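Local coordinates for solute Binding Protein, BlMnBP1 in complex with mannotriose (PDB 6FUV) that binds manno-oligosaccharides such as beta-mannotriose as the solute-binding component of a bifidobacterial ABC transporter, probably handing them to the membrane permease for uptake, at residues Q189-N194 against Y225-T230; T154-Q159 against A219-P224. All coordinates share one frame; numbering follows the deposited sequence.

Helix 223-236 is common to the two contacts, whose centres lie 9 Å apart. Interaction 1 uses the body of its early turns (225-230), packed on the turn 189-194; interaction 2 uses the approach to the helix (219-224), laid against the start of helix 155-168. They also touch directly: Ala226 CB lies 3.5 Å from Asp221 C, Ile191 O is 3.5 Å from Pro224 CG, and Thr230 CG2 is 3.7 Å from Phe158 CD2. Interaction 1 alone reaches the glycan, through Gln189, and is buried. Interaction 2 lies at the surface, its centre about 22 Å from the centre of the chain, against about 14 Å for interaction 1.

Interaction 1. Residues Q189-N194 against Y225-T230; sequences QYIGGN and YAVYKT. With BMA (beta-D-mannopyranose), chain B.
Ile191 and Val227 come closest by their CA atoms, 6.3 Å apart, where the turn leaving the 3-10 segment at 189-190 runs past an early turn of helix 223-236. The contact is apolar and buried. Both branches of Val227 work: CG2 stands 3.9 Å from Tyr190 CB and also lies against the backbone oxygen of Tyr190, while CG1 meets Ile191 CG2 at 3.9 Å. Tyr190 offers little more than its CB, since its ring leads away from the helix and its hydroxyl hydrogen-bonds Gly135 O. Ile191 carries CG1 between the backbone N and the carbonyl carbon (chi1 65°), which sets CG2 anti to that carbon and brings it against the far end of Tyr228. That methyl lies 3.5 Å from Tyr228 CZ, approaching the ring obliquely, and Ile191 CD1 is 3.8 Å from Tyr228 OH. Two residues outside the segments also hold the phenol: Asp188, whose OD1 is hydrogen-bonded to its OH, and Trp416 of helix 409-426, whose ring meets it edge-to-face.

Gln189 points away from helix 223-236. Its chain, extended beyond CG (chi2 -178°), carries NE2 to O2 of one beta-mannose unit of the glycan at 3.2 Å with an N-H...O angle of 155°. Ser134 OG hydrogen-bonds OE1 of the same amide, which helps fix its rotation. That unit is also hydrogen-bonded to Gly303 O. The turn thus joins a buried helix packing to the glycan pocket, consistent with the sugar cleft of a periplasmic-binding-protein fold.

Interaction 2. Residues T154-Q159 against A219-P224; sequences TPEEFQ and APDTHP
Asp221 has the most surface buried here, meeting two successive residues at the start of helix 155-168. Its CB rests 3.6 Å from Pro155 CD, and the two side chains cross at a slant. Asp221 OD1 continues the contact along the proline ring, 3.8 Å from Pro155 CG. This proline occupies the first turn of the helix, and its CA is 6.4 Å from that of Asp221, the shortest CA-CA distance between the two segments.

Glu156 comes to the aspartate from the opposite direction. A bend about its CB-CG bond (chi2 90°) brings the carboxylate to the aspartate; the two carboxylate planes stand 73° apart. Glu156 OE2 and Asp221 OD2 are then just 2.6 Å apart, and Glu156 OE1 also lies 3.0 Å from Asp221 OD2. Such closeness would be costly for two full negative charges, so one of the acids is probably protonated. Glu156 is exposed and also touches a crystal neighbour, so its position may in part reflect packing in the crystal.

Local bonds shape both partners. Thr154 is the N-cap of helix 155-168, its OG1 accepting from Glu157 N at 3.2 Å (N-H...O angle 163°). On the other side, residues 219-222 form a type I beta turn, in which Ala219 O receives Thr222 N at 3.1 Å and Thr222 OG1 at 2.9 Å. Thr222 OG1 in turn accepts from His223 ND1 in the plane of the imidazole ring. Beyond the two segments, Pro155 also touches Thr230 of helix 223-236. Structurally, this is surface packing of a side-chain-capped helix N-terminus on the type I turn that leads into a neighbouring helix.

Interaction 1. Residues Q189-N194 against Y225-T230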
ATOM      1  N   GLN A 189      -0.554  -0.000  -7.849  1.00 14.80           N
ATOM      2  CA  GLN A 189      -0.176  -1.163  -7.059  1.00 16.46           C
ATOM      3  C   GLN A 189      -0.516  -2.463  -7.759  1.00 13.14           C
ATOM      4  O   GLN A 189      -0.020  -3.511  -7.363  1.00 19.33           O
ATOM      5  CB  GLN A 189      -0.873  -1.082  -5.678  1.00 17.02           C
ATOM      6  CG  GLN A 189      -0.522   0.104  -4.896  1.00 15.29           C
ATOM      7  CD  GLN A 189      -1.150   0.180  -3.553  1.00 18.31           C
ATOM      8  OE1 GLN A 189      -1.852  -0.710  -3.111  1.00 21.78           O
ATOM      9  NE2 GLN A 189      -0.847   1.244  -2.858  1.00 14.62           N
ATOM     10  N   TYR A 190      -1.308  -2.408  -8.800  1.00 15.38           N
ATOM     11  CA  TYR A 190      -1.850  -3.575  -9.452  1.00 12.66           C
ATOM     12  C   TYR A 190      -1.094  -3.941 -10.725  1.00 18.53           C
ATOM     13  O   TYR A 190      -1.305  -5.042 -11.275  1.00 12.75           O
ATOM     14  CB  TYR A 190      -3.325  -3.324  -9.777  1.00  9.76           C
ATOM     15  CG  TYR A 190      -4.186  -3.057  -8.598  1.00 10.36           C
ATOM     16  CD1 TYR A 190      -4.322  -1.790  -8.126  1.00 12.76           C
ATOM     17  CD2 TYR A 190      -4.859  -4.069  -7.936  1.00 13.93           C
ATOM     18  CE1 TYR A 190      -5.115  -1.502  -7.028  1.00 13.65           C
ATOM     19  CE2 TYR A 190      -5.634  -3.817  -6.832  1.00 15.45           C
ATOM     20  CZ  TYR A 190      -5.785  -2.515  -6.386  1.00 13.81           C
ATOM     21  OH  TYR A 190      -6.549  -2.245  -5.303  1.00 14.28           O
ATOM     22  N   ILE A 191      -0.131  -3.112 -11.159  1.00  9.29           N
ATOM     23  CA  ILE A 191       0.347  -3.258 -12.543  1.00 18.64           C
ATOM     24  C   ILE A 191       1.482  -4.257 -12.723  1.00 12.21           C
ATOM     25  O   ILE A 191       1.885  -4.516 -13.853  1.00 19.24           O
ATOM     26  CB  ILE A 191       0.779  -1.891 -13.124  1.00 15.99           C
ATOM     27  CG1 ILE A 191       1.988  -1.334 -12.375  1.00 15.13           C
ATOM     28  CG2 ILE A 191      -0.390  -0.953 -13.048  1.00 13.80           C
ATOM     29  CD1 ILE A 191       2.705  -0.226 -13.097  1.00 16.54           C
ATOM     30  N   GLY A 192       2.067  -4.750 -11.658  1.00 24.28           N
ATOM     31  CA  GLY A 192       3.161  -5.689 -11.748  1.00 12.98           C
ATOM     32  C   GLY A 192       2.695  -7.140 -11.621  1.00 14.79           C
ATOM     33  O   GLY A 192       2.085  -7.709 -12.528  1.00 17.31           O
ATOM     34  N   GLY A 193       2.958  -7.735 -10.475  1.00  7.34           N
ATOM     35  CA  GLY A 193       2.573  -9.106 -10.263  1.00 13.07           C
ATOM     36  C   GLY A 193       1.108  -9.375 -10.511  1.00 15.94           C
ATOM     37  O   GLY A 193       0.770 -10.384 -11.110  1.00 15.52           O
ATOM     38  N   ASN A 194       0.232  -8.518  -9.996  1.00 13.91           N
ATOM     39  CA  ASN A 194      -1.195  -8.753 -10.183  1.00 12.53           C
ATOM     40  C   ASN A 194      -1.534  -8.884 -11.668  1.00 14.67           C
ATOM     41  O   ASN A 194      -2.300  -9.775 -12.069  1.00 15.43           O
ATOM     42  CB  ASN A 194      -1.999  -7.616  -9.569  1.00 12.27           C
ATOM     43  CG  ASN A 194      -1.989  -7.618  -8.072  1.00 12.76           C
ATOM     44  OD1 ASN A 194      -0.995  -7.323  -7.428  1.00 18.91           O
ATOM     45  ND2 ASN A 194      -3.147  -7.860  -7.500  1.00 25.37           N
ATOM     46  N   TYR A 225      -1.696  -1.953 -18.909  1.00 15.83           N
ATOM     47  CA  TYR A 225      -2.807  -1.427 -19.686  1.00 15.21           C
ATOM     48  C   TYR A 225      -4.151  -1.843 -19.109  1.00 15.05           C
ATOM     49  O   TYR A 225      -5.040  -1.006 -18.984  1.00 15.40           O
ATOM     50  CB  TYR A 225      -2.656  -1.902 -21.140  1.00  8.57           C
ATOM     51  CG  TYR A 225      -3.761  -1.532 -22.096  1.00 18.10           C
ATOM     52  CD1 TYR A 225      -4.878  -2.312 -22.200  1.00 22.07           C
ATOM     53  CD2 TYR A 225      -3.686  -0.416 -22.902  1.00 15.31           C
ATOM     54  CE1 TYR A 225      -5.922  -1.976 -23.048  1.00 14.92           C
ATOM     55  CE2 TYR A 225      -4.733  -0.076 -23.731  1.00 22.60           C
ATOM     56  CZ  TYR A 225      -5.844  -0.904 -23.819  1.00 15.14           C
ATOM     57  OH  TYR A 225      -6.877  -0.606 -24.680  1.00 20.02           O
ATOM     58  N   ALA A 226      -4.340  -3.139 -18.856  1.00 14.93           N
ATOM     59  CA  ALA A 226      -5.652  -3.629 -18.459  1.00 17.41           C
ATOM     60  C   ALA A 226      -6.065  -3.042 -17.123  1.00 18.52           C
ATOM     61  O   ALA A 226      -7.264  -2.846 -16.861  1.00 18.26           O
ATOM     62  CB  ALA A 226      -5.625  -5.159 -18.388  1.00 22.59           C
ATOM     63  N   VAL A 227      -5.091  -2.830 -16.245  1.00 15.92           N
ATOM     64  CA  VAL A 227      -5.367  -2.209 -14.959  1.00 16.86           C
ATOM     65  C   VAL A 227      -5.981  -0.831 -15.160  1.00 10.40           C
ATOM     66  O   VAL A 227      -7.079  -0.540 -14.689  1.00 17.64           O
ATOM     67  CB  VAL A 227      -4.079  -2.132 -14.124  1.00  7.99           C
ATOM     68  CG1 VAL A 227      -4.330  -1.167 -12.955  1.00 13.38           C
ATOM     69  CG2 VAL A 227      -3.672  -3.457 -13.654  1.00 13.20           C
ATOM     70  N   TYR A 228      -5.281   0.038 -15.843  1.00  9.87           N
ATOM     71  CA  TYR A 228      -5.761   1.398 -15.969  1.00 12.99           C
ATOM     72  C   TYR A 228      -6.984   1.471 -16.877  1.00 15.59           C
ATOM     73  O   TYR A 228      -7.853   2.322 -16.670  1.00 15.20           O
ATOM     74  CB  TYR A 228      -4.639   2.262 -16.487  1.00  9.44           C
ATOM     75  CG  TYR A 228      -3.440   2.301 -15.594  1.00 13.53           C
ATOM     76  CD1 TYR A 228      -3.509   2.797 -14.306  1.00  9.50           C
ATOM     77  CD2 TYR A 228      -2.206   1.859 -16.043  1.00 11.64           C
ATOM     78  CE1 TYR A 228      -2.372   2.823 -13.500  1.00 12.67           C
ATOM     79  CE2 TYR A 228      -1.100   1.879 -15.245  1.00  8.21           C
ATOM     80  CZ  TYR A 228      -1.182   2.351 -13.975  1.00 15.03           C
ATOM     81  OH  TYR A 228      -0.021   2.388 -13.241  1.00 14.32           O
ATOM     82  N   LYS A 229      -7.145   0.526 -17.810  1.00 19.16           N
ATOM     83  CA  LYS A 229      -8.381   0.501 -18.599  1.00 17.30           C
ATOM     84  C   LYS A 229      -9.592   0.172 -17.729  1.00 16.61           C
ATOM     85  O   LYS A 229     -10.703   0.605 -18.011  1.00 15.51           O
ATOM     86  CB  LYS A 229      -8.258  -0.507 -19.740  1.00 18.41           C
ATOM     87  CG  LYS A 229      -9.415  -0.481 -20.687  1.00 20.27           C
ATOM     88  CD  LYS A 229      -9.117  -1.227 -22.020  1.00 27.38           C
ATOM     89  CE  LYS A 229     -10.362  -1.282 -22.938  1.00 25.84           C
ATOM     90  NZ  LYS A 229     -11.509  -1.891 -22.250  1.00 17.01           N
ATOM     91  N   THR A 230      -9.407  -0.632 -16.691  1.00 19.58           N
ATOM     92  CA  THR A 230     -10.521  -0.947 -15.812  1.00 15.34           C
ATOM     93  C   THR A 230     -11.091   0.334 -15.218  1.00 12.82           C
ATOM     94  O   THR A 230     -12.295   0.547 -15.253  1.00 16.68           O
ATOM     95  CB  THR A 230     -10.086  -1.891 -14.695  1.00 19.70           C
ATOM     96  OG1 THR A 230      -9.763  -3.214 -15.179  1.00 18.17           O
ATOM     97  CG2 THR A 230     -11.227  -2.039 -13.685  1.00 17.86           C
TER
HETATM   98  C1  BMA B   3      -0.786   2.287   1.872  1.00 17.99           C
HETATM   99  C2  BMA B   3      -0.743   0.834   1.437  1.00 13.54           C
HETATM  100  C3  BMA B   3       0.696   0.379   1.131  1.00 18.89           C
HETATM  101  C4  BMA B   3       1.359   1.443   0.198  1.00 18.66           C
HETATM  102  C5  BMA B   3       1.236   2.817   0.810  1.00 18.52           C
HETATM  103  C6  BMA B   3       1.899   3.899  -0.029  1.00 20.73           C
HETATM  104  O2  BMA B   3      -1.528   0.719   0.229  1.00 15.82           O
HETATM  105  O3  BMA B   3       0.805  -0.946   0.556  1.00 16.96           O
HETATM  106  O4  BMA B   3       2.700   1.166   0.009  1.00 19.92           O
HETATM  107  O5  BMA B   3      -0.141   3.119   0.933  1.00 14.68           O
HETATM  108  O6  BMA B   3       1.170   4.056  -1.223  1.00 19.88           O

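Interaction 2. Residues T154-Q159 against A219-P224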
ATOM      1  N   THR A 154     -11.842 -11.209 -14.544  1.00 19.44           N
ATOM      2  CA  THR A 154     -11.264 -10.532 -15.697  1.00 22.01           C
ATOM      3  C   THR A 154     -11.834  -9.128 -15.764  1.00 23.22           C
ATOM      4  O   THR A 154     -12.827  -8.819 -15.095  1.00 19.43           O
ATOM      5  CB  THR A 154     -11.585 -11.276 -17.003  1.00 20.68           C
ATOM      6  OG1 THR A 154     -12.993 -11.195 -17.231  1.00 13.14           O
ATOM      7  CG2 THR A 154     -11.131 -12.740 -16.953  1.00 17.62           C
ATOM      8  N   PRO A 155     -11.246  -8.244 -16.588  1.00 17.69           N
ATOM      9  CA  PRO A 155     -11.829  -6.897 -16.726  1.00 15.35           C
ATOM     10  C   PRO A 155     -13.234  -6.875 -17.321  1.00 26.67           C
ATOM     11  O   PRO A 155     -14.076  -6.087 -16.875  1.00 20.27           O
ATOM     12  CB  PRO A 155     -10.824  -6.182 -17.631  1.00 18.62           C
ATOM     13  CG  PRO A 155      -9.510  -6.896 -17.433  1.00 17.82           C
ATOM     14  CD  PRO A 155      -9.917  -8.353 -17.237  1.00 16.89           C
ATOM     15  N   GLU A 156     -13.512  -7.725 -18.309  1.00 17.75           N
ATOM     16  CA  GLU A 156     -14.845  -7.773 -18.890  1.00 19.56           C
ATOM     17  C   GLU A 156     -15.866  -8.271 -17.882  1.00 21.32           C
ATOM     18  O   GLU A 156     -16.980  -7.735 -17.824  1.00 18.21           O
ATOM     19  CB  GLU A 156     -14.853  -8.673 -20.118  1.00 17.32           C
ATOM     20  CG  GLU A 156     -14.072  -8.175 -21.302  1.00 24.48           C
ATOM     21  CD  GLU A 156     -12.593  -8.623 -21.312  1.00 27.91           C
ATOM     22  OE1 GLU A 156     -12.060  -8.994 -20.249  1.00 23.83           O
ATOM     23  OE2 GLU A 156     -11.969  -8.634 -22.410  1.00 29.43           O
ATOM     24  N   GLU A 157     -15.513  -9.304 -17.102  1.00 19.42           N
ATOM     25  CA  GLU A 157     -16.410  -9.800 -16.059  1.00 14.18           C
ATOM     26  C   GLU A 157     -16.622  -8.730 -14.997  1.00 18.40           C
ATOM     27  O   GLU A 157     -17.708  -8.589 -14.439  1.00 19.62           O
ATOM     28  CB  GLU A 157     -15.824 -11.065 -15.432  1.00 21.75           C
ATOM     29  CG  GLU A 157     -15.927 -12.343 -16.272  1.00 11.51           C
ATOM     30  CD  GLU A 157     -14.936 -13.393 -15.892  1.00 15.25           C
ATOM     31  OE1 GLU A 157     -14.501 -13.449 -14.716  1.00 19.45           O
ATOM     32  OE2 GLU A 157     -14.490 -14.146 -16.807  1.00 19.03           O
ATOM     33  N   PHE A 158     -15.596  -7.949 -14.719  1.00 19.77           N
ATOM     34  CA  PHE A 158     -15.749  -6.880 -13.741  1.00 19.56           C
ATOM     35  C   PHE A 158     -16.719  -5.829 -14.244  1.00 11.37           C
ATOM     36  O   PHE A 158     -17.562  -5.351 -13.490  1.00 15.16           O
ATOM     37  CB  PHE A 158     -14.395  -6.242 -13.427  1.00 16.21           C
ATOM     38  CG  PHE A 158     -14.439  -5.263 -12.296  1.00 20.48           C
ATOM     39  CD1 PHE A 158     -14.719  -5.686 -11.007  1.00 19.30           C
ATOM     40  CD2 PHE A 158     -14.248  -3.912 -12.508  1.00 20.15           C
ATOM     41  CE1 PHE A 158     -14.780  -4.787  -9.943  1.00 11.96           C
ATOM     42  CE2 PHE A 158     -14.326  -3.019 -11.416  1.00 19.58           C
ATOM     43  CZ  PHE A 158     -14.558  -3.476 -10.169  1.00 15.26           C
ATOM     44  N   GLN A 159     -16.596  -5.422 -15.510  1.00 21.17           N
ATOM     45  CA  GLN A 159     -17.489  -4.373 -16.000  1.00 21.90           C
ATOM     46  C   GLN A 159     -18.915  -4.897 -16.068  1.00 19.87           C
ATOM     47  O   GLN A 159     -19.862  -4.194 -15.686  1.00 19.34           O
ATOM     48  CB  GLN A 159     -17.037  -3.842 -17.362  1.00 18.40           C
ATOM     49  CG  GLN A 159     -15.690  -3.132 -17.374  1.00 23.93           C
ATOM     50  CD  GLN A 159     -15.687  -1.813 -16.614  1.00 19.31           C
ATOM     51  OE1 GLN A 159     -16.579  -1.027 -16.726  1.00 17.59           O
ATOM     52  NE2 GLN A 159     -14.649  -1.571 -15.876  1.00 17.00           N
ATOM     53  N   ALA A 219      -2.412 -10.951 -24.848  1.00 26.80           N
ATOM     54  CA  ALA A 219      -3.292 -11.116 -23.688  1.00 24.40           C
ATOM     55  C   ALA A 219      -3.760  -9.738 -23.285  1.00 17.18           C
ATOM     56  O   ALA A 219      -3.225  -9.124 -22.358  1.00 14.87           O
ATOM     57  CB  ALA A 219      -2.582 -11.818 -22.532  1.00 22.66           C
ATOM     58  N   PRO A 220      -4.755  -9.198 -23.987  1.00 21.28           N
ATOM     59  CA  PRO A 220      -5.083  -7.785 -23.825  1.00 18.46           C
ATOM     60  C   PRO A 220      -5.741  -7.470 -22.519  1.00 19.04           C
ATOM     61  O   PRO A 220      -5.800  -6.285 -22.193  1.00 19.28           O
ATOM     62  CB  PRO A 220      -6.024  -7.508 -25.010  1.00 24.89           C
ATOM     63  CG  PRO A 220      -6.559  -8.840 -25.390  1.00 25.05           C
ATOM     64  CD  PRO A 220      -5.462  -9.809 -25.133  1.00 22.02           C
ATOM     65  N   ASP A 221      -6.198  -8.469 -21.742  1.00 23.11           N
ATOM     66  CA  ASP A 221      -6.779  -8.257 -20.408  1.00 23.41           C
ATOM     67  C   ASP A 221      -5.780  -8.509 -19.280  1.00 15.10           C
ATOM     68  O   ASP A 221      -6.165  -8.762 -18.125  1.00 16.58           O
ATOM     69  CB  ASP A 221      -8.027  -9.133 -20.222  1.00 17.67           C
ATOM     70  CG  ASP A 221      -9.159  -8.731 -21.187  1.00 25.07           C
ATOM     71  OD1 ASP A 221      -9.505  -7.520 -21.215  1.00 22.06           O
ATOM     72  OD2 ASP A 221      -9.624  -9.594 -21.976  1.00 15.31           O
ATOM     73  N   THR A 222      -4.506  -8.427 -19.602  1.00 20.65           N
ATOM     74  CA  THR A 222      -3.425  -8.482 -18.644  1.00 18.74           C
ATOM     75  C   THR A 222      -2.543  -7.256 -18.851  1.00 21.50           C
ATOM     76  O   THR A 222      -2.785  -6.448 -19.749  1.00 18.86           O
ATOM     77  CB  THR A 222      -2.585  -9.751 -18.819  1.00 18.55           C
ATOM     78  OG1 THR A 222      -1.742  -9.633 -19.977  1.00 16.85           O
ATOM     79  CG2 THR A 222      -3.461 -10.956 -18.971  1.00 17.97           C
ATOM     80  N   HIS A 223      -1.494  -7.117 -18.009  1.00 19.08           N
ATOM     81  CA  HIS A 223      -0.450  -6.106 -18.047  1.00 21.94           C
ATOM     82  C   HIS A 223      -0.968  -4.739 -17.619  1.00 15.61           C
ATOM     83  O   HIS A 223      -2.177  -4.549 -17.442  1.00 15.82           O
ATOM     84  CB  HIS A 223       0.185  -6.094 -19.432  1.00 18.81           C
ATOM     85  CG  HIS A 223       1.193  -7.183 -19.623  1.00  9.58           C
ATOM     86  ND1 HIS A 223       0.858  -8.512 -19.806  1.00 22.31           N
ATOM     87  CD2 HIS A 223       2.544  -7.141 -19.587  1.00 18.25           C
ATOM     88  CE1 HIS A 223       1.965  -9.227 -19.903  1.00 25.19           C
ATOM     89  NE2 HIS A 223       3.001  -8.422 -19.762  1.00 20.69           N
ATOM     90  N   PRO A 224      -0.079  -3.790 -17.374  1.00 14.45           N
ATOM     91  CA  PRO A 224      -0.536  -2.507 -16.841  1.00 18.29           C
ATOM     92  C   PRO A 224      -1.719  -1.915 -17.589  1.00 15.37           C
ATOM     93  O   PRO A 224      -2.622  -1.351 -16.978  1.00 16.41           O
ATOM     94  CB  PRO A 224       0.721  -1.644 -16.952  1.00 17.97           C
ATOM     95  CG  PRO A 224       1.825  -2.622 -16.794  1.00 15.70           C
ATOM     96  CD  PRO A 224       1.384  -3.884 -17.421  1.00 19.10           C
TER